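Local coordinates for protein putative phage endolysin (Salmonella enterica subsp. enterica serovar Typhimurium, PDB 4EVX) that probably hydrolyses the beta-1,4 linkages between N-acetylmuramic acid and N-acetylglucosamine in peptidoglycan, acting as a bacteriolytic lysozyme of glycosyl hydrolase family 24, at residues P43-T48 with E56-D61; N72-L77 with E84-L89. All coordinates share one frame; numbering follows the deposited sequence.

Contact 1: P43-T48 with E56-D61; sequences PDETLT and EAFLLD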
# COMPACT_ATOMS: atom_id res chain seq x y z
N PRO A 43 25.16 -6.12 -12.51
CA PRO A 43 25.97 -7.34 -12.69
C PRO A 43 27.50 -7.18 -12.79
O PRO A 43 28.23 -7.99 -12.21
CB PRO A 43 25.44 -7.89 -14.02
CG PRO A 43 24.04 -7.42 -14.09
CD PRO A 43 24.07 -6.04 -13.50
N ASP A 44 27.98 -6.17 -13.51
CA ASP A 44 29.42 -6.01 -13.75
C ASP A 44 30.15 -5.19 -12.68
O ASP A 44 31.38 -5.06 -12.78
CB ASP A 44 29.64 -5.30 -15.10
CG ASP A 44 29.08 -6.04 -16.32
OD1 ASP A 44 28.97 -7.29 -16.26
OD2 ASP A 44 28.79 -5.37 -17.35
N GLU A 45 29.45 -4.61 -11.70
CA GLU A 45 30.13 -3.73 -10.75
C GLU A 45 31.21 -4.43 -9.96
O GLU A 45 31.02 -5.51 -9.39
CB GLU A 45 29.17 -3.01 -9.82
CG GLU A 45 28.87 -1.65 -10.41
CD GLU A 45 27.80 -0.85 -9.72
OE1 GLU A 45 26.65 -1.35 -9.60
OE2 GLU A 45 28.10 0.29 -9.32
N THR A 46 32.37 -3.80 -9.94
CA THR A 46 33.55 -4.37 -9.32
C THR A 46 33.78 -3.95 -7.88
O THR A 46 34.64 -4.54 -7.24
CB THR A 46 34.76 -3.96 -10.14
OG1 THR A 46 34.87 -2.54 -10.07
CG2 THR A 46 34.65 -4.41 -11.57
N LEU A 47 33.11 -2.90 -7.40
CA LEU A 47 33.38 -2.41 -6.05
C LEU A 47 33.01 -3.42 -4.98
O LEU A 47 32.12 -4.25 -5.17
CB LEU A 47 32.64 -1.08 -5.78
CG LEU A 47 31.11 -1.17 -5.71
CD1 LEU A 47 30.62 -1.56 -4.33
CD2 LEU A 47 30.45 0.13 -6.12
N THR A 48 33.72 -3.37 -3.88
CA THR A 48 33.46 -4.18 -2.70
C THR A 48 33.07 -3.28 -1.54
O THR A 48 32.27 -3.69 -0.70
CB THR A 48 34.66 -5.06 -2.38
OG1 THR A 48 34.90 -5.87 -3.52
CG2 THR A 48 34.44 -5.93 -1.16
N GLU A 56 24.85 7.22 0.36
CA GLU A 56 23.76 8.21 0.32
C GLU A 56 23.35 8.46 -1.12
O GLU A 56 22.17 8.49 -1.44
CB GLU A 56 24.18 9.54 0.93
CG GLU A 56 23.05 10.53 1.17
CD GLU A 56 22.18 10.17 2.36
OE1 GLU A 56 22.61 9.35 3.20
OE2 GLU A 56 21.09 10.77 2.49
N ALA A 57 24.32 8.63 -2.04
CA ALA A 57 24.00 8.85 -3.44
C ALA A 57 23.25 7.68 -4.05
O ALA A 57 22.30 7.86 -4.80
CB ALA A 57 25.26 9.08 -4.25
N PHE A 58 23.63 6.45 -3.72
CA PHE A 58 22.86 5.30 -4.22
C PHE A 58 21.43 5.26 -3.68
O PHE A 58 20.52 4.88 -4.43
CB PHE A 58 23.54 3.98 -3.85
CG PHE A 58 24.73 3.57 -4.67
CD1 PHE A 58 24.69 3.64 -6.06
CD2 PHE A 58 25.79 2.90 -4.09
CE1 PHE A 58 25.76 3.17 -6.83
CE2 PHE A 58 26.81 2.35 -4.86
CZ PHE A 58 26.80 2.53 -6.23
N LEU A 59 21.22 5.70 -2.43
CA LEU A 59 19.87 5.74 -1.87
C LEU A 59 19.04 6.77 -2.65
O LEU A 59 17.95 6.44 -3.10
CB LEU A 59 19.88 6.09 -0.41
CG LEU A 59 18.49 6.28 0.22
CD1 LEU A 59 17.68 5.01 0.16
CD2 LEU A 59 18.61 6.64 1.66
N LEU A 60 19.58 7.96 -2.88
CA LEU A 60 18.85 8.96 -3.67
C LEU A 60 18.61 8.46 -5.05
O LEU A 60 17.55 8.72 -5.61
CB LEU A 60 19.63 10.30 -3.69
CG LEU A 60 19.80 10.99 -2.39
CD1 LEU A 60 20.49 12.33 -2.58
CD2 LEU A 60 18.44 11.23 -1.69
N ASP A 61 19.59 7.75 -5.67
CA ASP A 61 19.40 7.21 -7.03
C ASP A 61 18.21 6.23 -7.06
O ASP A 61 17.29 6.38 -7.91
CB ASP A 61 20.72 6.56 -7.45
CG ASP A 61 20.79 5.95 -8.84
OD1 ASP A 61 19.86 6.14 -9.60
OD2 ASP A 61 21.75 5.24 -9.11
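L47 and F58 hold the closest backbone approach here, yet their CA atoms stand 13.2 Å apart, so the loop P43-T48 and the helical turn E56-D61 meet through long side chains alone. In this phage-lysozyme family member the loop follows the small antiparallel hairpin of strands 34-35 and 39-40 and leads into helix 52-73, whose flank it faces. The gap is bridged from both sides, F58 reaching out from the helix and E45 and L47 from the loop. The CG of F58 lies anti to the carbonyl carbon (chi1 -78°), directing the ring toward the loop, and a phenyl suits the place as a broad apolar group that can meet a leucine methyl and an acid's end from across the gap. The leucine meets the ring with a methyl group at the edge, close to the ring plane, a plain apolar contact. E45 comes from the opposite direction to F58, its carboxylate plane turned 82° from the ring. Its long flexible chain lets OE1 accept a hydrogen bond from the backbone N of T42, while OE2 approaches the ring obliquely, neither bonded to it nor stacked. H39 of the hairpin stacks on the F58 ring. Both loop side chains converge on one ring atom: F58 CZ lies 4.0 Å from E45 OE2 and 4.4 Å from L47 CD2.

Contact 2: N72-L77 with E84-L89; sequences NCLPEL and ETLIAL
Three buried leucines, L74, L77 and L86, make a purely apolar contact at the turn that joins two successive helices of the phage-lysozyme fold, 52-73 and 80-94. The turn is a type I beta turn from L74 to L77, closed by the bond from L77 N to L74 O at 3.0 Å. P75, with its phi fixed near -59°, fits the second position of such a turn. The turn brings its two end residues close together, and both L74 and L77 point toward L86 on the second helix; leucine suits all three places by offering branched methyls without polar groups to satisfy. L74, its CG beside the backbone N (chi1 -59°), meets L86 tip to tip, whereas L77, its CG anti to the N (chi1 -180°), comes across L86 at a slant, so the two reach the same methyl by different routes. Other chains complete the surroundings: C73, just before L74 in this chain, forms a disulfide with C66 of the second subunit, L74 packs on G94 of that subunit, and L86 packs on L89 of the third. A single methyl of the helix serves both turn leucines, L86 CD1 lying 4.0 Å from L74 CD2 and 4.0 Å from L77 CD2.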
# COMPACT_ATOMS: atom_id res chain seq x y z
N ASN A 72 5.03 7.14 -13.98
CA ASN A 72 4.47 6.57 -15.18
C ASN A 72 3.38 5.54 -14.96
O ASN A 72 2.65 5.39 -15.91
CB ASN A 72 5.57 6.04 -16.09
CG ASN A 72 5.18 6.07 -17.60
OD1 ASN A 72 4.38 6.86 -18.10
ND2 ASN A 72 5.52 5.06 -18.29
N CYS A 73 3.26 4.82 -13.77
CA CYS A 73 2.19 3.87 -13.28
C CYS A 73 0.94 4.63 -12.73
O CYS A 73 -0.22 4.12 -12.81
CB CYS A 73 2.79 2.95 -12.19
SG CYS A 73 1.61 2.01 -11.12
N LEU A 74 1.16 5.80 -12.10
CA LEU A 74 0.13 6.62 -11.45
C LEU A 74 0.23 8.02 -12.07
O LEU A 74 0.61 9.01 -11.44
CB LEU A 74 0.28 6.65 -9.96
CG LEU A 74 0.23 5.28 -9.23
CD1 LEU A 74 1.59 4.74 -9.05
CD2 LEU A 74 -0.31 5.40 -7.87
N PRO A 75 -0.07 8.13 -13.37
CA PRO A 75 0.14 9.41 -14.07
C PRO A 75 -0.62 10.63 -13.52
O PRO A 75 -0.13 11.75 -13.66
CB PRO A 75 -0.31 9.07 -15.49
CG PRO A 75 -1.22 7.91 -15.34
CD PRO A 75 -0.52 7.10 -14.34
N GLU A 76 -1.72 10.41 -12.85
CA GLU A 76 -2.50 11.51 -12.31
C GLU A 76 -2.14 11.81 -10.86
O GLU A 76 -2.69 12.76 -10.31
CB GLU A 76 -3.99 11.14 -12.38
CG GLU A 76 -4.44 10.82 -13.78
CD GLU A 76 -5.94 10.87 -13.97
OE1 GLU A 76 -6.58 9.80 -13.95
OE2 GLU A 76 -6.47 11.99 -14.05
N LEU A 77 -1.24 11.01 -10.23
CA LEU A 77 -0.96 11.19 -8.83
C LEU A 77 0.00 12.34 -8.68
O LEU A 77 1.20 12.20 -8.99
CB LEU A 77 -0.40 9.94 -8.21
CG LEU A 77 -0.08 10.03 -6.74
CD1 LEU A 77 -1.30 10.23 -5.92
CD2 LEU A 77 0.62 8.82 -6.28
N GLU A 84 5.62 9.81 -1.80
CA GLU A 84 6.66 9.45 -0.86
C GLU A 84 6.24 8.22 -0.02
O GLU A 84 7.10 7.35 0.26
CB GLU A 84 7.07 10.62 0.02
CG GLU A 84 7.85 11.64 -0.75
CD GLU A 84 8.64 12.65 0.05
OE1 GLU A 84 8.54 12.67 1.29
OE2 GLU A 84 9.40 13.43 -0.60
N THR A 85 5.00 8.16 0.41
CA THR A 85 4.59 7.00 1.21
C THR A 85 4.58 5.71 0.39
O THR A 85 4.98 4.64 0.90
CB THR A 85 3.25 7.19 1.87
OG1 THR A 85 2.19 7.34 0.94
CG2 THR A 85 3.28 8.32 2.93
N LEU A 86 4.20 5.80 -0.84
CA LEU A 86 4.22 4.63 -1.72
C LEU A 86 5.65 4.18 -1.96
O LEU A 86 5.96 3.00 -1.87
CB LEU A 86 3.54 4.86 -3.06
CG LEU A 86 2.04 4.84 -3.07
CD1 LEU A 86 1.53 5.38 -4.37
CD2 LEU A 86 1.53 3.40 -2.87
N ILE A 87 6.54 5.09 -2.20
CA ILE A 87 7.94 4.78 -2.34
C ILE A 87 8.51 4.16 -1.05
O ILE A 87 9.23 3.15 -1.14
CB ILE A 87 8.71 6.03 -2.78
CG1 ILE A 87 8.24 6.39 -4.20
CG2 ILE A 87 10.22 5.79 -2.72
CD1 ILE A 87 8.73 7.60 -4.66
N ALA A 88 8.21 4.70 0.14
CA ALA A 88 8.72 4.13 1.37
C ALA A 88 8.15 2.73 1.55
O ALA A 88 8.84 1.80 1.96
CB ALA A 88 8.35 5.01 2.53
N LEU A 89 6.86 2.55 1.27
CA LEU A 89 6.25 1.21 1.35
C LEU A 89 6.96 0.21 0.45
O LEU A 89 7.34 -0.88 0.90
CB LEU A 89 4.77 1.27 0.99
CG LEU A 89 4.07 -0.11 0.95
CD1 LEU A 89 3.95 -0.73 2.36
CD2 LEU A 89 2.70 -0.05 0.30

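How the contacts relate
Contact 1 closes before contact 2 opens, so the two stand in series along the chain, and helix 52-73 is common to both. Contact 1 sets a loop against the early part of that helix; contact 2 lies at its far end, where the chain passes on to helix 80-94. Their centres are 23 Å apart, on opposite sides of the chain's centre, and the nearest atoms, about 8 Å from each other, do not touch. Their settings differ as well: contact 1 is at the surface with no other subunit of the assembly against its segments, whereas contact 2 is buried and borders two further copies, linking the fold to the oligomer.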